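PDB 2A9S: competence/damage-inducible protein CinA from Agrobacterium tumefaciens, which is of unknown function but belongs to the CinA C-terminal family, some relatives of which deamidate nicotinamide mononucleotide. Local coordinates for residues 126-131 / 160-165; 52-57 / 97-102. One frame throughout, in Å; residues are numbered along the deposited sequence.

Overall arrangement
Both contacts use the same mixed five-stranded sheet. Their centres lie about 13 Å apart. Contact 2 comes first along the chain: it joins strand 53-59, an edge strand of the sheet within this chain, to the loop between helix 84-96 and strand 102-108. Contact 1 follows and packs strand 123-130 against the C-terminal helix 147-167. Two features tie them together. Arg131 probably hydrogen-bonds to the carbonyl oxygens of Ser98 and Ala100, and Leu165 packs on Phe102. Contact 1 is buried and touches no other chain. Contact 2 is partly buried and reaches the second subunit, where the sheet runs on across the dimer interface. One contact thus belongs to the core, the other to the dimer side.

Contact 1. Residues 126-131 / 160-165; sequences LATKAR and EMLIAL
Met161, Leu165, Leu126 and Thr128 carry this contact, which has no hydrogen bond between its segments. The sulfur of Met161 meets the side chain of Leu126, with SD 3.5 Å from Leu126 CB, and the two side chains cross obliquely. The methionine chain bends at its last torsion (chi3 65°). This lays CE against the strand backbone, where Met161 CE is 3.6 Å from Leu126 O. Further back, Met161 CB touches the methyl of Thr128, at 3.7 Å from CG2. Leu165 works one helical turn later. Leu165 CD2 reaches the strand, 3.5 Å from Lys129 O and 3.7 Å from Thr128 CB. Leu165 CD2 also lies 4.2 Å from Ala130 CB. The side chains of Thr128 and Leu165 run side by side in opposing senses. Thr128 OG1 sits beside the leucine, 3.9 Å from Leu165 CB; it is buried and has no hydrogen-bond partner in the model.

The backbone sets this up. Every second residue of the strand, Leu126, Thr128 and Ala130, turns its CB toward the helix, and Ala127 and Lys129 turn theirs away. Met161 and Leu165 are four residues apart and come to the same side of helix 160-165. The segment axes approach to 8.7 Å at 29°, in roughly the same direction. The strand is bonded on both sides, to strand 102-108 through Ala127 and Lys129 and to strand 135-141 through Leu126 and Thr128. Phe102 extends the apolar patch beside Leu165 and Ala130. On the other face of the sheet, Ala127 and Lys129 pack on helix 84-96. The C-terminal helix covers part of one face, beside helix 8-24. The sheet thus has helices on both faces, as in a three-layer alpha/beta/alpha sandwich.

Contact 2. Residues 52-57 / 97-102; sequences VVDRGF and RSRANF
One carboxylate oxygen, Asp54 OD2, is gripped from opposite faces of its plane by Arg99 N and Arg55 NE. The bond from Arg99 N to Asp54 OD2 is 2.9 Å long and fairly straight, at 160°. Arg55 NE bonds to the same Asp54 OD2 at 3.1 Å, as part of a salt bridge between neighbours in sequence. Both donors stand well out of the carboxylate plane, about 48° from it. The bend at chi3 of Arg55 (66°) puts NE within range of the acid. Two donors on one oxygen should limit how freely the carboxylate turns.

Ser98 packs against both side chains. Ser98 CB is 3.4 Å from Asp54 OD2 and 3.6 Å from Arg55 CD. Its CA lies over one face of the Arg55 guanidinium, toward the rim. Ser98 OG accepts from Ala100 N at 3.0 Å, which makes an ST turn. That OG is also bonded to the carbonyls of Ala94 and Leu95 at the end of helix 84-96. The turn lies in the loop that links that helix to strand 102-108, in an alpha/beta fold where strand 53-59 is an edge strand of the sheet within this chain.

At the other end, water 1 bridges the segments. It accepts from Arg55 NH1 at 3.1 Å and donates to Arg97 O at 2.7 Å. The same Arg97 O and the water both lie at the edge of the Phe57 ring, in its plane, the carbonyl oxygen nearest to CZ.

Arg55 also faces the dimer interface. Its NH1 and NH2 form salt bridges with Asp67 and Asp63 of the second subunit. Gly56 pairs there in an antiparallel ladder, which carries the sheet into the other chain.

Contact 1. Residues 126-131 / 160-165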
ATOM      1  N   LEU A 126      13.065   4.242   9.831  1.00 10.24           N
ATOM      2  CA  LEU A 126      11.812   4.975   9.631  1.00 10.94           C
ATOM      3  C   LEU A 126      12.135   6.456   9.601  1.00 12.53           C
ATOM      4  O   LEU A 126      12.979   6.950  10.386  1.00 12.02           O
ATOM      5  CB  LEU A 126      10.783   4.688  10.741  1.00 12.05           C
ATOM      6  CG  LEU A 126      10.345   3.247  10.996  1.00 12.16           C
ATOM      7  CD1 LEU A 126      11.280   2.576  12.017  1.00 11.75           C
ATOM      8  CD2 LEU A 126       8.913   3.225  11.486  1.00 14.31           C
ATOM      9  N   ALA A 127      11.441   7.178   8.718  1.00 12.22           N
ATOM     10  CA  ALA A 127      11.637   8.635   8.624  1.00 12.76           C
ATOM     11  C   ALA A 127      10.281   9.265   8.367  1.00 13.71           C
ATOM     12  O   ALA A 127       9.478   8.742   7.583  1.00 12.60           O
ATOM     13  CB  ALA A 127      12.613   8.986   7.516  1.00 13.12           C
ATOM     14  N   THR A 128      10.027  10.386   9.030  1.00 15.65           N
ATOM     15  CA  THR A 128       8.857  11.200   8.707  1.00 16.16           C
ATOM     16  C   THR A 128       9.305  12.615   8.352  1.00 16.16           C
ATOM     17  O   THR A 128      10.228  13.153   8.991  1.00 15.89           O
ATOM     18  CB  THR A 128       7.848  11.247   9.865  1.00 17.44           C
ATOM     19  OG1 THR A 128       8.508  11.721  11.050  1.00 20.78           O
ATOM     20  CG2 THR A 128       7.275   9.871  10.147  1.00 19.09           C
ATOM     21  N   LYS A 129       8.671  13.217   7.348  1.00 15.81           N
ATOM     22  CA  LYS A 129       9.017  14.596   6.966  1.00 15.92           C
ATOM     23  C   LYS A 129       7.779  15.492   6.833  1.00 17.18           C
ATOM     24  O   LYS A 129       6.701  15.018   6.488  1.00 15.36           O
ATOM     25  CB  LYS A 129       9.856  14.602   5.697  1.00 16.05           C
ATOM     26  CG  LYS A 129      10.415  15.979   5.322  1.00 18.36           C
ATOM     27  CD  LYS A 129      11.386  15.901   4.177  1.00 21.14           C
ATOM     28  CE  LYS A 129      11.932  17.304   3.905  1.00 22.33           C
ATOM     29  NZ  LYS A 129      13.094  17.252   2.986  1.00 25.41           N
ATOM     30  N   ALA A 130       7.933  16.771   7.187  1.00 17.55           N
ATOM     31  CA  ALA A 130       6.861  17.774   7.062  1.00 19.04           C
ATOM     32  C   ALA A 130       7.282  18.817   6.034  1.00 19.71           C
ATOM     33  O   ALA A 130       8.467  18.973   5.760  1.00 19.46           O
ATOM     34  CB  ALA A 130       6.614  18.450   8.379  1.00 18.90           C
ATOM     35  N   ARG A 131       6.303  19.511   5.463  1.00 22.13           N
ATOM     36  CA  ARG A 131       6.544  20.549   4.449  1.00 24.97           C
ATOM     37  C   ARG A 131       7.494  21.674   4.900  1.00 26.50           C
ATOM     38  O   ARG A 131       8.182  22.278   4.067  1.00 26.48           O
ATOM     39  CB  ARG A 131       5.214  21.168   4.004  1.00 25.35           C
ATOM     40  CG  ARG A 131       4.281  20.234   3.266  1.00 25.89           C
ATOM     41  CD  ARG A 131       4.708  20.093   1.828  1.00 27.84           C
ATOM     42  NE  ARG A 131       3.840  19.165   1.111  1.00 26.82           N
ATOM     43  CZ  ARG A 131       3.892  18.913  -0.194  1.00 26.76           C
ATOM     44  NH1 ARG A 131       4.739  19.567  -0.988  1.00 25.06           N
ATOM     45  NH2 ARG A 131       3.055  18.022  -0.713  1.00 24.19           N
ATOM     46  N   GLU A 160       3.261   6.043  15.498  1.00 11.94           N
ATOM     47  CA  GLU A 160       3.812   6.837  16.613  1.00 14.16           C
ATOM     48  C   GLU A 160       4.554   8.073  16.120  1.00 13.63           C
ATOM     49  O   GLU A 160       4.352   9.189  16.635  1.00 15.00           O
ATOM     50  CB  GLU A 160       4.733   5.969  17.486  1.00 13.43           C
ATOM     51  CG  GLU A 160       3.944   4.920  18.277  1.00 16.16           C
ATOM     52  CD  GLU A 160       4.852   3.897  18.969  1.00 15.75           C
ATOM     53  OE1 GLU A 160       6.074   3.860  18.671  1.00 17.56           O
ATOM     54  OE2 GLU A 160       4.338   3.136  19.818  1.00 18.98           O
ATOM     55  N   MET A 161       5.375   7.890  15.090  1.00 13.52           N
ATOM     56  CA  MET A 161       6.139   8.980  14.500  1.00 14.07           C
ATOM     57  C   MET A 161       5.299  10.037  13.793  1.00 14.95           C
ATOM     58  O   MET A 161       5.608  11.237  13.901  1.00 15.88           O
ATOM     59  CB  MET A 161       7.217   8.441  13.559  1.00 14.51           C
ATOM     60  CG  MET A 161       8.310   7.666  14.287  1.00 12.45           C
ATOM     61  SD  MET A 161       9.417   6.813  13.146  1.00 10.70           S
ATOM     62  CE  MET A 161      10.198   8.185  12.276  1.00 14.78           C
ATOM     63  N   LEU A 162       4.267   9.625  13.051  1.00 14.93           N
ATOM     64  CA  LEU A 162       3.332  10.593  12.455  1.00 15.42           C
ATOM     65  C   LEU A 162       2.719  11.487  13.541  1.00 16.90           C
ATOM     66  O   LEU A 162       2.648  12.726  13.388  1.00 16.90           O
ATOM     67  CB  LEU A 162       2.228   9.886  11.669  1.00 14.42           C
ATOM     68  CG  LEU A 162       2.647   9.418  10.281  1.00 13.89           C
ATOM     69  CD1 LEU A 162       1.480   8.582   9.649  1.00 13.68           C
ATOM     70  CD2 LEU A 162       3.002  10.616   9.417  1.00 12.05           C
ATOM     71  N   ILE A 163       2.276  10.867  14.627  1.00 17.07           N
ATOM     72  CA  ILE A 163       1.735  11.630  15.759  1.00 18.79           C
ATOM     73  C   ILE A 163       2.769  12.613  16.295  1.00 19.75           C
ATOM     74  O   ILE A 163       2.456  13.795  16.479  1.00 19.74           O
ATOM     75  CB  ILE A 163       1.208  10.716  16.878  1.00 18.40           C
ATOM     76  CG1 ILE A 163       0.006   9.935  16.360  1.00 19.09           C
ATOM     77  CG2 ILE A 163       0.839  11.550  18.160  1.00 18.46           C
ATOM     78  CD1 ILE A 163      -0.322   8.633  17.120  1.00 20.16           C
ATOM     79  N   ALA A 164       4.005  12.144  16.498  1.00 20.14           N
ATOM     80  CA  ALA A 164       5.078  12.989  17.029  1.00 20.49           C
ATOM     81  C   ALA A 164       5.423  14.151  16.104  1.00 21.79           C
ATOM     82  O   ALA A 164       5.636  15.291  16.572  1.00 21.54           O
ATOM     83  CB  ALA A 164       6.319  12.157  17.321  1.00 20.32           C
ATOM     84  N   LEU A 165       5.478  13.871  14.799  1.00 21.37           N
ATOM     85  CA  LEU A 165       5.780  14.892  13.790  1.00 22.56           C
ATOM     86  C   LEU A 165       4.704  15.967  13.795  1.00 23.85           C
ATOM     87  O   LEU A 165       5.037  17.149  13.701  1.00 24.39           O
ATOM     88  CB  LEU A 165       5.933  14.290  12.390  1.00 22.65           C
ATOM     89  CG  LEU A 165       6.345  15.231  11.246  1.00 22.41           C
ATOM     90  CD1 LEU A 165       7.813  15.626  11.353  1.00 24.34           C
ATOM     91  CD2 LEU A 165       6.082  14.539   9.899  1.00 23.31           C
TER

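Contact 2. Residues 52-57 / 97-102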
ATOM      1  N   VAL A  52      -7.913  12.220   5.196  1.00 13.85           N
ATOM      2  CA  VAL A  52      -6.548  12.393   5.709  1.00 13.25           C
ATOM      3  C   VAL A  52      -5.507  11.683   4.841  1.00 13.47           C
ATOM      4  O   VAL A  52      -4.407  12.181   4.657  1.00 12.68           O
ATOM      5  CB  VAL A  52      -6.442  11.874   7.177  1.00 14.27           C
ATOM      6  CG1 VAL A  52      -4.961  11.823   7.682  1.00 12.54           C
ATOM      7  CG2 VAL A  52      -7.315  12.709   8.117  1.00 13.45           C
ATOM      8  N   VAL A  53      -5.847  10.504   4.321  1.00 13.35           N
ATOM      9  CA  VAL A  53      -4.849   9.733   3.606  1.00 14.29           C
ATOM     10  C   VAL A  53      -4.830  10.163   2.133  1.00 14.88           C
ATOM     11  O   VAL A  53      -5.816   9.999   1.412  1.00 16.43           O
ATOM     12  CB  VAL A  53      -5.062   8.209   3.773  1.00 14.53           C
ATOM     13  CG1 VAL A  53      -3.984   7.467   3.009  1.00 15.93           C
ATOM     14  CG2 VAL A  53      -5.016   7.799   5.222  1.00 12.98           C
ATOM     15  N   ASP A  54      -3.720  10.731   1.697  1.00 13.91           N
ATOM     16  CA  ASP A  54      -3.646  11.274   0.352  1.00 14.64           C
ATOM     17  C   ASP A  54      -3.284  10.182  -0.640  1.00 14.80           C
ATOM     18  O   ASP A  54      -4.090   9.868  -1.524  1.00 16.94           O
ATOM     19  CB  ASP A  54      -2.682  12.437   0.300  1.00 14.43           C
ATOM     20  CG  ASP A  54      -2.622  13.090  -1.086  1.00 17.67           C
ATOM     21  OD1 ASP A  54      -3.693  13.551  -1.551  1.00 21.56           O
ATOM     22  OD2 ASP A  54      -1.520  13.131  -1.674  1.00 17.94           O
ATOM     23  N   ARG A  55      -2.107   9.594  -0.480  1.00 13.06           N
ATOM     24  CA  ARG A  55      -1.710   8.486  -1.350  1.00 12.23           C
ATOM     25  C   ARG A  55      -0.625   7.678  -0.692  1.00 11.86           C
ATOM     26  O   ARG A  55      -0.042   8.089   0.316  1.00 12.44           O
ATOM     27  CB  ARG A  55      -1.236   8.991  -2.729  1.00 11.44           C
ATOM     28  CG  ARG A  55       0.032   9.836  -2.650  1.00 12.56           C
ATOM     29  CD  ARG A  55       0.299  10.591  -3.954  1.00 13.31           C
ATOM     30  NE  ARG A  55      -0.725  11.593  -4.201  1.00 14.32           N
ATOM     31  CZ  ARG A  55      -0.889  12.240  -5.352  1.00 17.05           C
ATOM     32  NH1 ARG A  55      -0.092  12.005  -6.413  1.00 16.49           N
ATOM     33  NH2 ARG A  55      -1.856  13.115  -5.446  1.00 18.34           N
ATOM     34  N   GLY A  56      -0.339   6.528  -1.274  1.00 10.94           N
ATOM     35  CA  GLY A  56       0.660   5.632  -0.727  1.00 11.27           C
ATOM     36  C   GLY A  56       1.472   5.041  -1.848  1.00 11.64           C
ATOM     37  O   GLY A  56       0.919   4.760  -2.933  1.00 10.32           O
ATOM     38  N   PHE A  57       2.768   4.828  -1.568  1.00 10.19           N
ATOM     39  CA  PHE A  57       3.706   4.215  -2.524  1.00 12.27           C
ATOM     40  C   PHE A  57       4.247   2.963  -1.875  1.00 12.79           C
ATOM     41  O   PHE A  57       4.741   3.033  -0.749  1.00 15.09           O
ATOM     42  CB  PHE A  57       4.870   5.159  -2.784  1.00 12.38           C
ATOM     43  CG  PHE A  57       4.455   6.560  -3.199  1.00 13.61           C
ATOM     44  CD1 PHE A  57       4.348   6.867  -4.550  1.00 17.62           C
ATOM     45  CD2 PHE A  57       4.168   7.549  -2.259  1.00 13.74           C
ATOM     46  CE1 PHE A  57       3.973   8.147  -4.966  1.00 17.97           C
ATOM     47  CE2 PHE A  57       3.780   8.821  -2.667  1.00 14.01           C
ATOM     48  CZ  PHE A  57       3.682   9.114  -4.008  1.00 16.50           C
ATOM     49  N   ARG A  97       5.976  14.367  -3.993  1.00 21.02           N
ATOM     50  CA  ARG A  97       5.165  13.755  -5.050  1.00 19.89           C
ATOM     51  C   ARG A  97       3.721  13.450  -4.576  1.00 19.03           C
ATOM     52  O   ARG A  97       3.062  12.507  -5.054  1.00 18.56           O
ATOM     53  CB  ARG A  97       5.862  12.538  -5.651  1.00 20.30           C
ATOM     54  CG  ARG A  97       7.121  12.942  -6.419  1.00 23.29           C
ATOM     55  CD  ARG A  97       7.985  11.781  -6.774  1.00 26.59           C
ATOM     56  NE  ARG A  97       9.292  12.195  -7.317  1.00 29.11           N
ATOM     57  CZ  ARG A  97       9.960  11.528  -8.259  1.00 29.55           C
ATOM     58  NH1 ARG A  97       9.453  10.437  -8.817  1.00 28.09           N
ATOM     59  NH2 ARG A  97      11.140  11.963  -8.663  1.00 31.44           N
ATOM     60  N   SER A  98       3.237  14.265  -3.636  1.00 17.58           N
ATOM     61  CA  SER A  98       1.882  14.138  -3.127  1.00 17.43           C
ATOM     62  C   SER A  98       1.349  15.497  -2.718  1.00 16.91           C
ATOM     63  O   SER A  98       2.082  16.504  -2.808  1.00 18.15           O
ATOM     64  CB  SER A  98       1.850  13.183  -1.935  1.00 17.16           C
ATOM     65  OG  SER A  98       2.218  13.838  -0.733  1.00 16.27           O
ATOM     66  N   ARG A  99       0.099  15.515  -2.255  1.00 16.47           N
ATOM     67  CA  ARG A  99      -0.513  16.716  -1.708  1.00 17.49           C
ATOM     68  C   ARG A  99      -0.539  16.667  -0.193  1.00 16.79           C
ATOM     69  O   ARG A  99      -1.218  17.473   0.424  1.00 17.74           O
ATOM     70  CB  ARG A  99      -1.949  16.900  -2.241  1.00 18.01           C
ATOM     71  CG  ARG A  99      -2.094  16.613  -3.706  1.00 22.66           C
ATOM     72  CD  ARG A  99      -3.383  17.191  -4.231  1.00 32.74           C
ATOM     73  NE  ARG A  99      -3.180  17.772  -5.558  1.00 37.50           N
ATOM     74  CZ  ARG A  99      -3.088  19.079  -5.799  1.00 40.52           C
ATOM     75  NH1 ARG A  99      -3.203  19.966  -4.811  1.00 41.26           N
ATOM     76  NH2 ARG A  99      -2.890  19.500  -7.043  1.00 43.39           N
ATOM     77  N   ALA A 100       0.235  15.768   0.416  1.00 16.01           N
ATOM     78  CA  ALA A 100       0.198  15.616   1.868  1.00 15.55           C
ATOM     79  C   ALA A 100       0.993  16.713   2.561  1.00 15.09           C
ATOM     80  O   ALA A 100       1.912  17.298   1.987  1.00 15.94           O
ATOM     81  CB  ALA A 100       0.744  14.263   2.288  1.00 15.51           C
ATOM     82  N   ASN A 101       0.626  16.969   3.807  1.00 15.29           N
ATOM     83  CA  ASN A 101       1.451  17.740   4.717  1.00 14.65           C
ATOM     84  C   ASN A 101       2.610  16.967   5.348  1.00 15.11           C
ATOM     85  O   ASN A 101       3.641  17.566   5.655  1.00 14.82           O
ATOM     86  CB  ASN A 101       0.593  18.316   5.828  1.00 15.41           C
ATOM     87  CG  ASN A 101      -0.606  19.053   5.294  1.00 16.41           C
ATOM     88  OD1 ASN A 101      -1.669  18.474   5.061  1.00 19.06           O
ATOM     89  ND2 ASN A 101      -0.426  20.354   5.062  1.00 20.42           N
ATOM     90  N   PHE A 102       2.410  15.657   5.588  1.00 13.75           N
ATOM     91  CA  PHE A 102       3.438  14.798   6.214  1.00 13.35           C
ATOM     92  C   PHE A 102       3.612  13.528   5.391  1.00 12.12           C
ATOM     93  O   PHE A 102       2.638  13.034   4.812  1.00 11.95           O
ATOM     94  CB  PHE A 102       3.011  14.345   7.624  1.00 13.56           C
ATOM     95  CG  PHE A 102       2.625  15.476   8.567  1.00 15.74           C
ATOM     96  CD1 PHE A 102       3.504  16.519   8.834  1.00 18.74           C
ATOM     97  CD2 PHE A 102       1.381  15.464   9.191  1.00 18.87           C
ATOM     98  CE1 PHE A 102       3.141  17.567   9.701  1.00 20.26           C
ATOM     99  CE2 PHE A 102       1.004  16.495  10.055  1.00 20.87           C
ATOM    100  CZ  PHE A 102       1.884  17.545  10.321  1.00 18.13           C
TER
HETATM  101  O   HOH W   1       2.719  10.760  -7.061  1.00 38.46           O